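Local coordinates for A-type flavoprotein (Giardia intestinalis, PDB 2Q9U) that probably reduces molecular oxygen as a flavodiiron protein, with FMN in a flavodoxin-like domain and a mu-oxo-diiron centre in a beta-lactamase-like domain, at residues W183-D188 / S233-A238. Residues are numbered along the deposited sequence; the frame is centred on the assembly and turned at random.
Sequences WADECD and SWRGDA
Arg235 makes the largest contribution to this contact, its guanidinium lying flat on the indole of Trp183 while its edge grips Asp185. In the stack the two planes are 2° apart, and Arg235 CZ sits 3.6 Å from the centroid of the Trp183 five-membered ring, a cation-pi geometry almost on the ring normal. The extended Arg235 chain crosses the indole so that CD rests over the six-membered ring as a CH-pi contact. Tryptophan offers a broad flat face, and arginine a flat cation that can stack and still donate in its own plane.

Those in-plane donors form a side-on, two-nitrogen salt bridge: Arg235 NH2 reaches the syn lone pair of Asp185 OD1 at 2.9 Å, while the tilted carboxylate lets Arg235 NE meet Asp185 OD2 from above its plane at 2.8 Å. Asp185 CG stands between its own backbone N and carbonyl carbon (chi1 55°), which brings the short carboxylate round to the arginine. A water donates to Asp185 OD2 and accepts from Arg235 N, tying the acid to the backbone as well. The extended Glu186 side chain lets OE1 accept from Trp183 N, which approaches from above the carboxylate plane; its OE2, 4.1 Å from Arg235 NH2, probably adds weaker attraction.

On the backbone, Ala184 N donates to Ser233 O at 2.9 Å, nearly along the C=O axis, within a single Trp183-Ser233 bridge. The small Ala184 CB makes a CH-pi contact, displaced toward the rim, with the Trp234 six-membered ring, and also meets Ala238 CB.

This structural packing in the beta-lactamase-like domain, away from the iron and flavin sites, joins the 3-10 turn before helix 189-204 to Ser233, the short, weakly bonded strand 234-235 and Ala238 of helix 236-250. Strand 225-228 packs against Trp183 and Trp234, whose NE1 is hydrogen-bonded to Phe173 O.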
loop_
_atom_site.group_PDB
_atom_site.type_symbol
_atom_site.label_atom_id
_atom_site.label_comp_id
_atom_site.label_asym_id
_atom_site.label_seq_id
_atom_site.Cartn_x
_atom_site.Cartn_y
_atom_site.Cartn_z
ATOM N N TRP A 183 18.822 -7.196 23.728
ATOM C CA TRP A 183 18.553 -6.400 24.923
ATOM C C TRP A 183 18.206 -4.953 24.577
ATOM O O TRP A 183 18.806 -4.369 23.680
ATOM C CB TRP A 183 19.771 -6.358 25.824
ATOM C CG TRP A 183 20.253 -7.668 26.347
ATOM C CD1 TRP A 183 21.343 -8.370 25.919
ATOM C CD2 TRP A 183 19.695 -8.403 27.440
ATOM N NE1 TRP A 183 21.498 -9.509 26.685
ATOM C CE2 TRP A 183 20.512 -9.548 27.632
ATOM C CE3 TRP A 183 18.578 -8.212 28.275
ATOM C CZ2 TRP A 183 20.241 -10.515 28.618
ATOM C CZ3 TRP A 183 18.318 -9.168 29.279
ATOM C CH2 TRP A 183 19.149 -10.305 29.429
ATOM N N ALA A 184 17.300 -4.382 25.360
ATOM C CA ALA A 184 16.811 -3.014 25.146
ATOM C C ALA A 184 17.964 -1.996 25.193
ATOM O O ALA A 184 18.034 -1.066 24.372
ATOM C CB ALA A 184 15.730 -2.670 26.195
ATOM N N ASP A 185 18.883 -2.211 26.140
ATOM C CA ASP A 185 19.999 -1.293 26.390
ATOM C C ASP A 185 21.020 -1.257 25.241
ATOM O O ASP A 185 21.772 -0.291 25.095
ATOM C CB ASP A 185 20.665 -1.647 27.741
ATOM C CG ASP A 185 21.113 -3.095 27.807
ATOM O OD1 ASP A 185 22.241 -3.392 27.381
ATOM O OD2 ASP A 185 20.328 -3.967 28.245
ATOM N N GLU A 186 21.041 -2.306 24.414
ATOM C CA GLU A 186 21.835 -2.311 23.195
ATOM C C GLU A 186 21.221 -1.541 22.032
ATOM O O GLU A 186 21.875 -1.359 21.009
ATOM C CB GLU A 186 22.142 -3.736 22.751
ATOM C CG GLU A 186 22.841 -4.568 23.840
ATOM C CD GLU A 186 22.883 -6.038 23.503
ATOM O OE1 GLU A 186 21.898 -6.562 22.948
ATOM O OE2 GLU A 186 23.918 -6.673 23.797
ATOM N N CYS A 187 19.966 -1.110 22.191
ATOM C CA CYS A 187 19.237 -0.365 21.172
ATOM C C CYS A 187 19.140 1.083 21.606
ATOM O O CYS A 187 19.741 1.448 22.622
ATOM C CB CYS A 187 17.835 -0.963 21.023
ATOM S SG CYS A 187 17.871 -2.694 20.556
ATOM N N ASP A 188 18.394 1.918 20.872
ATOM C CA ASP A 188 17.987 3.216 21.456
ATOM C C ASP A 188 16.842 2.913 22.386
ATOM O O ASP A 188 15.779 2.539 21.921
ATOM C CB ASP A 188 17.530 4.252 20.402
ATOM C CG ASP A 188 18.685 4.793 19.591
ATOM O OD1 ASP A 188 19.804 4.926 20.144
ATOM O OD2 ASP A 188 18.483 5.056 18.393
ATOM N N SER A 233 14.657 -7.853 25.225
ATOM C CA SER A 233 14.473 -8.173 26.636
ATOM C C SER A 233 15.111 -7.093 27.507
ATOM O O SER A 233 15.794 -6.182 27.007
ATOM C CB SER A 233 15.067 -9.560 26.915
ATOM O OG SER A 233 14.257 -10.526 26.298
ATOM N N TRP A 234 14.875 -7.188 28.816
ATOM C CA TRP A 234 15.090 -6.087 29.729
ATOM C C TRP A 234 16.020 -6.461 30.887
ATOM O O TRP A 234 15.915 -7.563 31.495
ATOM C CB TRP A 234 13.737 -5.617 30.317
ATOM C CG TRP A 234 12.730 -5.218 29.293
ATOM C CD1 TRP A 234 11.762 -6.017 28.708
ATOM C CD2 TRP A 234 12.583 -3.917 28.711
ATOM N NE1 TRP A 234 11.044 -5.280 27.784
ATOM C CE2 TRP A 234 11.525 -3.993 27.769
ATOM C CE3 TRP A 234 13.256 -2.696 28.883
ATOM C CZ2 TRP A 234 11.102 -2.889 27.023
ATOM C CZ3 TRP A 234 12.841 -1.582 28.108
ATOM C CH2 TRP A 234 11.774 -1.699 27.204
ATOM N N ARG A 235 16.902 -5.531 31.212
ATOM C CA ARG A 235 17.764 -5.612 32.369
ATOM C C ARG A 235 18.155 -4.182 32.859
ATOM O O ARG A 235 17.863 -3.243 32.247
ATOM C CB ARG A 235 18.995 -6.470 32.061
ATOM C CG ARG A 235 19.969 -5.779 31.128
ATOM C CD ARG A 235 21.022 -6.653 30.538
ATOM N NE ARG A 235 21.728 -6.090 29.410
ATOM C CZ ARG A 235 22.761 -6.657 28.826
ATOM N NH1 ARG A 235 23.242 -7.773 29.259
ATOM N NH2 ARG A 235 23.319 -6.093 27.825
ATOM N N GLY A 236 18.797 -4.109 33.997
ATOM C CA GLY A 236 19.201 -2.854 34.566
ATOM C C GLY A 236 18.225 -1.703 34.596
ATOM O O GLY A 236 17.062 -1.874 34.776
ATOM N N ASP A 237 18.748 -0.515 34.337
ATOM C CA ASP A 237 17.951 0.684 34.271
ATOM C C ASP A 237 16.801 0.624 33.280
ATOM O O ASP A 237 15.726 1.092 33.588
ATOM C CB ASP A 237 18.771 1.946 34.009
ATOM C CG ASP A 237 19.814 2.222 35.083
ATOM O OD1 ASP A 237 19.609 1.874 36.222
ATOM O OD2 ASP A 237 20.814 2.791 34.759
ATOM N N ALA A 238 17.064 0.115 32.073
ATOM C CA ALA A 238 16.002 0.081 31.074
ATOM C C ALA A 238 14.820 -0.756 31.553
ATOM O O ALA A 238 13.665 -0.427 31.286
ATOM C CB ALA A 238 16.533 -0.452 29.752
HETATM O O HOH W 1 17.884 -3.753 29.042
#